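Local coordinates for effector protein B, substrate of the Dot/Icm secretion system (Legionella drancourtii, PDB 4JVS), which probably acts, through the GAP domain present here, as a GTPase-activating protein that switches off a small GTPase of the infected host cell, at residues A[34-45]-A[195-206]. Residues are numbered along the deposited sequence; the frame is centred on the assembly and turned at random.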
ATOM      1  N   PHE A  34       3.477  17.487  12.523  1.00 47.09           N
ATOM      2  CA  PHE A  34       2.983  17.453  11.149  1.00 43.23           C
ATOM      3  C   PHE A  34       1.865  18.479  10.830  1.00 42.32           C
ATOM      4  O   PHE A  34       1.947  19.160   9.813  1.00 43.49           O
ATOM      5  CB  PHE A  34       2.568  16.016  10.784  1.00 41.78           C
ATOM      6  CG  PHE A  34       2.365  15.789   9.311  1.00 40.39           C
ATOM      7  CD1 PHE A  34       3.438  15.482   8.483  1.00 39.43           C
ATOM      8  CD2 PHE A  34       1.102  15.872   8.758  1.00 37.66           C
ATOM      9  CE1 PHE A  34       3.248  15.265   7.129  1.00 36.72           C
ATOM     10  CE2 PHE A  34       0.906  15.662   7.409  1.00 38.41           C
ATOM     11  CZ  PHE A  34       1.984  15.354   6.591  1.00 39.95           C
ATOM     12  N   PRO A  35       0.867  18.613  11.666  1.00 40.58           N
ATOM     13  CA  PRO A  35      -0.189  19.549  11.371  1.00 41.56           C
ATOM     14  C   PRO A  35       0.265  20.985  11.295  1.00 45.23           C
ATOM     15  O   PRO A  35      -0.178  21.705  10.447  1.00 46.15           O
ATOM     16  CB  PRO A  35      -1.099  19.379  12.555  1.00 43.60           C
ATOM     17  CG  PRO A  35      -0.899  18.011  12.953  1.00 43.40           C
ATOM     18  CD  PRO A  35       0.548  17.846  12.863  1.00 43.27           C
ATOM     19  N   GLU A  36       1.116  21.413  12.194  1.00 46.14           N
ATOM     20  CA  GLU A  36       1.665  22.747  12.133  1.00 46.89           C
ATOM     21  C   GLU A  36       2.541  22.962  10.939  1.00 46.41           C
ATOM     22  O   GLU A  36       2.592  24.021  10.384  1.00 44.57           O
ATOM     23  CB  GLU A  36       2.402  23.069  13.402  1.00 49.06           C
ATOM     24  CG  GLU A  36       1.448  23.434  14.498  1.00 52.17           C
ATOM     25  CD  GLU A  36       0.383  24.374  14.031  1.00 53.88           C
ATOM     26  OE1 GLU A  36      -0.791  24.086  14.268  1.00 52.46           O
ATOM     27  OE2 GLU A  36       0.734  25.403  13.434  1.00 55.69           O
ATOM     28  N   LEU A  37       3.277  21.946  10.585  1.00 44.06           N
ATOM     29  CA  LEU A  37       4.097  22.014   9.437  1.00 43.42           C
ATOM     30  C   LEU A  37       3.256  22.228   8.203  1.00 44.44           C
ATOM     31  O   LEU A  37       3.533  23.071   7.414  1.00 45.14           O
ATOM     32  CB  LEU A  37       4.810  20.693   9.345  1.00 43.37           C
ATOM     33  CG  LEU A  37       5.885  20.427   8.334  1.00 43.34           C
ATOM     34  CD1 LEU A  37       6.908  21.516   8.414  1.00 47.39           C
ATOM     35  CD2 LEU A  37       6.520  19.113   8.654  1.00 39.54           C
ATOM     36  N   ILE A  38       2.186  21.496   8.054  1.00 41.63           N
ATOM     37  CA  ILE A  38       1.335  21.659   6.914  1.00 38.38           C
ATOM     38  C   ILE A  38       0.650  22.995   6.867  1.00 42.88           C
ATOM     39  O   ILE A  38       0.587  23.624   5.855  1.00 41.86           O
ATOM     40  CB  ILE A  38       0.290  20.578   6.930  1.00 39.08           C
ATOM     41  CG1 ILE A  38       0.949  19.225   6.761  1.00 39.46           C
ATOM     42  CG2 ILE A  38      -0.731  20.804   5.850  1.00 40.92           C
ATOM     43  CD1 ILE A  38       2.147  19.222   5.875  1.00 37.59           C
ATOM     44  N   ARG A  39       0.144  23.432   7.998  1.00 45.25           N
ATOM     45  CA  ARG A  39      -0.461  24.751   8.144  1.00 45.41           C
ATOM     46  C   ARG A  39       0.507  25.810   7.629  1.00 45.34           C
ATOM     47  O   ARG A  39       0.139  26.662   6.821  1.00 43.98           O
ATOM     48  CB  ARG A  39      -0.788  25.025   9.611  1.00 48.16           C
ATOM     49  CG  ARG A  39      -1.709  26.225   9.853  1.00 47.93           C
ATOM     50  CD  ARG A  39      -1.381  26.916  11.187  1.00 52.43           C
ATOM     51  NE  ARG A  39      -0.351  27.950  11.027  1.00 56.92           N
ATOM     52  CZ  ARG A  39       0.845  27.955  11.617  1.00 55.86           C
ATOM     53  NH1 ARG A  39       1.212  26.981  12.448  1.00 51.02           N
ATOM     54  NH2 ARG A  39       1.681  28.953  11.377  1.00 55.22           N
ATOM     55  N   THR A  40       1.752  25.725   8.097  1.00 46.89           N
ATOM     56  CA  THR A  40       2.827  26.602   7.645  1.00 45.79           C
ATOM     57  C   THR A  40       3.001  26.581   6.135  1.00 43.49           C
ATOM     58  O   THR A  40       2.985  27.628   5.485  1.00 44.71           O
ATOM     59  CB  THR A  40       4.173  26.231   8.286  1.00 45.18           C
ATOM     60  OG1 THR A  40       4.128  26.490   9.694  1.00 45.38           O
ATOM     61  CG2 THR A  40       5.288  27.047   7.672  1.00 40.86           C
ATOM     62  N   TRP A  41       3.165  25.390   5.572  1.00 45.05           N
ATOM     63  CA  TRP A  41       3.410  25.273   4.134  1.00 44.81           C
ATOM     64  C   TRP A  41       2.236  25.748   3.283  1.00 41.44           C
ATOM     65  O   TRP A  41       2.429  26.447   2.285  1.00 40.18           O
ATOM     66  CB  TRP A  41       3.822  23.847   3.764  1.00 42.25           C
ATOM     67  CG  TRP A  41       5.154  23.471   4.326  1.00 41.71           C
ATOM     68  CD1 TRP A  41       6.056  24.303   4.929  1.00 41.80           C
ATOM     69  CD2 TRP A  41       5.733  22.162   4.357  1.00 43.86           C
ATOM     70  NE1 TRP A  41       7.164  23.593   5.327  1.00 43.83           N
ATOM     71  CE2 TRP A  41       6.991  22.278   4.990  1.00 43.39           C
ATOM     72  CE3 TRP A  41       5.308  20.902   3.918  1.00 42.45           C
ATOM     73  CZ2 TRP A  41       7.828  21.184   5.186  1.00 41.55           C
ATOM     74  CZ3 TRP A  41       6.142  19.818   4.115  1.00 40.80           C
ATOM     75  CH2 TRP A  41       7.389  19.967   4.743  1.00 40.22           C
ATOM     76  N   ALA A  42       1.024  25.377   3.684  1.00 42.50           N
ATOM     77  CA  ALA A  42      -0.169  25.810   2.966  1.00 42.59           C
ATOM     78  C   ALA A  42      -0.259  27.336   2.945  1.00 44.65           C
ATOM     79  O   ALA A  42      -0.725  27.921   1.973  1.00 49.13           O
ATOM     80  CB  ALA A  42      -1.419  25.206   3.578  1.00 39.55           C
ATOM     81  N   GLY A  43       0.204  27.972   4.017  1.00 42.47           N
ATOM     82  CA  GLY A  43       0.229  29.415   4.100  1.00 42.03           C
ATOM     83  C   GLY A  43       1.208  30.032   3.121  1.00 46.99           C
ATOM     84  O   GLY A  43       0.868  30.985   2.413  1.00 47.38           O
ATOM     85  N   LEU A  44       2.425  29.487   3.084  1.00 47.41           N
ATOM     86  CA  LEU A  44       3.461  29.935   2.159  1.00 46.19           C
ATOM     87  C   LEU A  44       3.059  29.739   0.695  1.00 46.14           C
ATOM     88  O   LEU A  44       3.414  30.534  -0.172  1.00 48.38           O
ATOM     89  CB  LEU A  44       4.771  29.184   2.418  1.00 46.07           C
ATOM     90  CG  LEU A  44       5.616  29.488   3.652  1.00 41.59           C
ATOM     91  CD1 LEU A  44       6.847  28.608   3.671  1.00 42.65           C
ATOM     92  CD2 LEU A  44       6.019  30.936   3.635  1.00 45.28           C
ATOM     93  N   LEU A  45       2.351  28.685   0.403  1.00 44.01           N
ATOM     94  CA  LEU A  45       1.984  28.413  -0.962  1.00 47.18           C
ATOM     95  C   LEU A  45       0.702  29.096  -1.390  1.00 49.63           C
ATOM     96  O   LEU A  45       0.362  29.102  -2.550  1.00 49.52           O
ATOM     97  CB  LEU A  45       1.908  26.904  -1.181  1.00 46.92           C
ATOM     98  CG  LEU A  45       3.232  26.163  -1.025  1.00 48.13           C
ATOM     99  CD1 LEU A  45       3.127  24.698  -1.333  1.00 47.16           C
ATOM    100  CD2 LEU A  45       4.293  26.781  -1.884  1.00 46.96           C
ATOM    101  N   LEU A 195      -0.631  19.828  -4.971  1.00 46.63           N
ATOM    102  CA  LEU A 195      -0.029  19.977  -3.692  1.00 44.67           C
ATOM    103  C   LEU A 195      -0.893  20.849  -2.835  1.00 46.07           C
ATOM    104  O   LEU A 195      -1.177  20.543  -1.721  1.00 45.97           O
ATOM    105  CB  LEU A 195       1.303  20.663  -3.870  1.00 43.55           C
ATOM    106  CG  LEU A 195       2.470  20.342  -2.974  1.00 42.69           C
ATOM    107  CD1 LEU A 195       3.317  21.564  -2.889  1.00 40.84           C
ATOM    108  CD2 LEU A 195       2.033  19.936  -1.600  1.00 41.74           C
ATOM    109  N   GLN A 196      -1.362  21.932  -3.398  1.00 47.20           N
ATOM    110  CA  GLN A 196      -2.078  22.922  -2.654  1.00 45.99           C
ATOM    111  C   GLN A 196      -3.303  22.325  -2.093  1.00 44.35           C
ATOM    112  O   GLN A 196      -3.689  22.628  -1.000  1.00 43.94           O
ATOM    113  CB  GLN A 196      -2.484  24.037  -3.580  1.00 48.16           C
ATOM    114  CG  GLN A 196      -1.334  24.830  -4.117  1.00 51.83           C
ATOM    115  CD  GLN A 196      -1.769  25.877  -5.084  1.00 58.94           C
ATOM    116  OE1 GLN A 196      -2.807  25.769  -5.711  1.00 61.52           O
ATOM    117  NE2 GLN A 196      -0.976  26.909  -5.210  1.00 60.33           N
ATOM    118  N   LYS A 197      -3.934  21.498  -2.890  1.00 43.89           N
ATOM    119  CA  LYS A 197      -5.096  20.745  -2.497  1.00 42.94           C
ATOM    120  C   LYS A 197      -4.833  19.678  -1.465  1.00 43.11           C
ATOM    121  O   LYS A 197      -5.638  19.434  -0.609  1.00 40.71           O
ATOM    122  CB  LYS A 197      -5.768  20.163  -3.706  1.00 36.23           C
ATOM    123  CG  LYS A 197      -7.209  19.859  -3.462  1.00 35.83           C
ATOM    124  CD  LYS A 197      -7.753  18.892  -4.466  1.00 37.93           C
ATOM    125  CE  LYS A 197      -9.207  18.614  -4.182  1.00 38.45           C
ATOM    126  NZ  LYS A 197      -9.375  17.719  -3.022  1.00 42.27           N
ATOM    127  N   ALA A 198      -3.711  19.012  -1.579  1.00 41.25           N
ATOM    128  CA  ALA A 198      -3.366  17.982  -0.644  1.00 40.51           C
ATOM    129  C   ALA A 198      -3.212  18.578   0.707  1.00 42.21           C
ATOM    130  O   ALA A 198      -3.559  17.998   1.684  1.00 43.32           O
ATOM    131  CB  ALA A 198      -2.090  17.301  -1.063  1.00 40.19           C
ATOM    132  N   LEU A 199      -2.642  19.746   0.764  1.00 41.95           N
ATOM    133  CA  LEU A 199      -2.472  20.419   2.039  1.00 42.90           C
ATOM    134  C   LEU A 199      -3.826  20.801   2.636  1.00 44.54           C
ATOM    135  O   LEU A 199      -4.077  20.549   3.821  1.00 46.49           O
ATOM    136  CB  LEU A 199      -1.582  21.653   1.881  1.00 42.87           C
ATOM    137  CG  LEU A 199      -0.163  21.363   1.403  1.00 40.38           C
ATOM    138  CD1 LEU A 199       0.620  22.638   1.227  1.00 40.33           C
ATOM    139  CD2 LEU A 199       0.520  20.458   2.392  1.00 38.89           C
ATOM    140  N   ASP A 200      -4.694  21.396   1.816  1.00 42.90           N
ATOM    141  CA  ASP A 200      -6.017  21.832   2.279  1.00 41.52           C
ATOM    142  C   ASP A 200      -6.928  20.643   2.622  1.00 44.54           C
ATOM    143  O   ASP A 200      -7.694  20.702   3.582  1.00 43.45           O
ATOM    144  CB  ASP A 200      -6.689  22.767   1.261  1.00 44.32           C
ATOM    145  CG  ASP A 200      -5.902  24.065   1.032  1.00 51.71           C
ATOM    146  OD1 ASP A 200      -5.267  24.561   1.997  1.00 54.10           O
ATOM    147  OD2 ASP A 200      -5.917  24.587  -0.112  1.00 47.98           O
ATOM    148  N   ASP A 201      -6.838  19.563   1.849  1.00 44.04           N
ATOM    149  CA  ASP A 201      -7.579  18.346   2.160  1.00 42.46           C
ATOM    150  C   ASP A 201      -7.147  17.753   3.501  1.00 43.90           C
ATOM    151  O   ASP A 201      -7.965  17.180   4.225  1.00 42.23           O
ATOM    152  CB  ASP A 201      -7.418  17.306   1.050  1.00 42.06           C
ATOM    153  CG  ASP A 201      -8.238  17.640  -0.188  1.00 46.24           C
ATOM    154  OD1 ASP A 201      -8.538  18.839  -0.403  1.00 45.56           O
ATOM    155  OD2 ASP A 201      -8.585  16.703  -0.946  1.00 49.33           O
ATOM    156  N   PHE A 202      -5.862  17.887   3.833  1.00 43.77           N
ATOM    157  CA  PHE A 202      -5.382  17.416   5.129  1.00 44.52           C
ATOM    158  C   PHE A 202      -6.023  18.184   6.294  1.00 43.61           C
ATOM    159  O   PHE A 202      -6.602  17.582   7.203  1.00 41.53           O
ATOM    160  CB  PHE A 202      -3.859  17.483   5.228  1.00 41.74           C
ATOM    161  CG  PHE A 202      -3.326  16.901   6.502  1.00 40.18           C
ATOM    162  CD1 PHE A 202      -3.230  15.523   6.663  1.00 41.33           C
ATOM    163  CD2 PHE A 202      -2.951  17.720   7.550  1.00 39.22           C
ATOM    164  CE1 PHE A 202      -2.751  14.979   7.846  1.00 41.54           C
ATOM    165  CE2 PHE A 202      -2.474  17.184   8.736  1.00 40.25           C
ATOM    166  CZ  PHE A 202      -2.375  15.813   8.884  1.00 41.51           C
ATOM    167  N   MET A 203      -5.896  19.511   6.249  1.00 42.37           N
ATOM    168  CA  MET A 203      -6.579  20.423   7.160  1.00 42.41           C
ATOM    169  C   MET A 203      -8.050  20.084   7.393  1.00 45.24           C
ATOM    170  O   MET A 203      -8.507  20.019   8.539  1.00 47.09           O
ATOM    171  CB  MET A 203      -6.512  21.841   6.604  1.00 44.29           C
ATOM    172  CG  MET A 203      -5.622  22.789   7.365  1.00 51.14           C
ATOM    173  SD  MET A 203      -3.884  22.405   7.136  1.00 60.41           S
ATOM    174  CE  MET A 203      -3.516  21.466   8.640  1.00 42.79           C
ATOM    175  N   GLN A 204      -8.796  19.904   6.305  1.00 43.50           N
ATOM    176  CA  GLN A 204     -10.225  19.614   6.388  1.00 45.01           C
ATOM    177  C   GLN A 204     -10.485  18.327   7.156  1.00 46.95           C
ATOM    178  O   GLN A 204     -11.294  18.301   8.088  1.00 47.43           O
ATOM    179  CB  GLN A 204     -10.837  19.500   4.990  1.00 45.26           C
ATOM    180  CG  GLN A 204     -10.828  20.790   4.194  1.00 50.30           C
ATOM    181  CD  GLN A 204     -11.254  20.593   2.735  1.00 57.17           C
ATOM    182  OE1 GLN A 204     -11.753  19.523   2.352  1.00 60.13           O
ATOM    183  NE2 GLN A 204     -11.058  21.630   1.917  1.00 49.03           N
ATOM    184  N   TYR A 205      -9.799  17.263   6.747  1.00 45.52           N
ATOM    185  CA  TYR A 205      -9.961  15.949   7.346  1.00 42.68           C
ATOM    186  C   TYR A 205      -9.513  15.955   8.807  1.00 45.38           C
ATOM    187  O   TYR A 205     -10.063  15.223   9.633  1.00 46.37           O
ATOM    188  CB  TYR A 205      -9.163  14.917   6.550  1.00 44.51           C
ATOM    189  CG  TYR A 205      -9.676  14.661   5.144  1.00 46.53           C
ATOM    190  CD1 TYR A 205     -11.035  14.696   4.856  1.00 48.98           C
ATOM    191  CD2 TYR A 205      -8.796  14.373   4.102  1.00 47.01           C
ATOM    192  CE1 TYR A 205     -11.500  14.459   3.565  1.00 51.89           C
ATOM    193  CE2 TYR A 205      -9.251  14.140   2.809  1.00 46.13           C
ATOM    194  CZ  TYR A 205     -10.601  14.181   2.551  1.00 48.06           C
ATOM    195  OH  TYR A 205     -11.053  13.945   1.279  1.00 52.25           O
ATOM    196  N   LYS A 206      -8.515  16.785   9.118  1.00 43.93           N
ATOM    197  CA  LYS A 206      -8.040  16.967  10.490  1.00 42.72           C
ATOM    198  C   LYS A 206      -9.135  17.601  11.340  1.00 47.14           C
ATOM    199  O   LYS A 206      -9.305  17.262  12.512  1.00 47.11           O
ATOM    200  CB  LYS A 206      -6.796  17.856  10.506  1.00 40.26           C
ATOM    201  CG  LYS A 206      -5.941  17.722  11.737  1.00 40.97           C
ATOM    202  CD  LYS A 206      -5.723  19.056  12.449  1.00 47.89           C
ATOM    203  CE  LYS A 206      -4.700  18.924  13.580  1.00 47.12           C
ATOM    204  NZ  LYS A 206      -4.792  17.599  14.300  1.00 48.41           N
TER
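Leu-199 enters as a knob into the hole formed by Ile-38, Trp-41, Ala-42 and Leu-45, a single knob-into-hole contact between two helices of the N-terminal GAP subdomain. Segments 34-45 and 195-206 cross in a skewed antiparallel sense, 138° between N-to-C directions, with their axes 9.6 Å apart at the closest. The first torsion of Leu-199 (chi1 -62°) sets CG beside the backbone N, pointing into the hole. Its CD1 lies over the backbone of helix 34-45, 3.7 Å from Ala-42 N, while CD2 meets Ile-38 CG2 at 3.7 Å. The backbones come nearest at Ala-42 and Leu-199, consistent with the small alanine side chain; Ala-42 CB lies 3.9 Å from Leu-199 CB. Toward the C-terminal end of helix 34-45, Leu-45 crosses both Leu-195 and Leu-199 at about a right angle, its CD1 touching CD1 of each. Ile-38 CG2 also reaches Met-203 SD, and the bent methionine chain brings CE to Pro-35 O. At the N-terminal end of helix 34-45, Phe-34 turns its edge to the face of Phe-202 in a T-shaped stack, planes at 77° and centroids 5.1 Å apart. Helix 60-80 packs on Phe-34, and helix 156-177 on Leu-195 and Phe-202, tying the pair into the helical subdomain. No hydrogen bond joins the two segments. Lys-206 NZ makes a hydrogen bond to Tyr-70 OH and a salt bridge to Asp-210, while its CE rests 3.8 Å from Pro-35 CB.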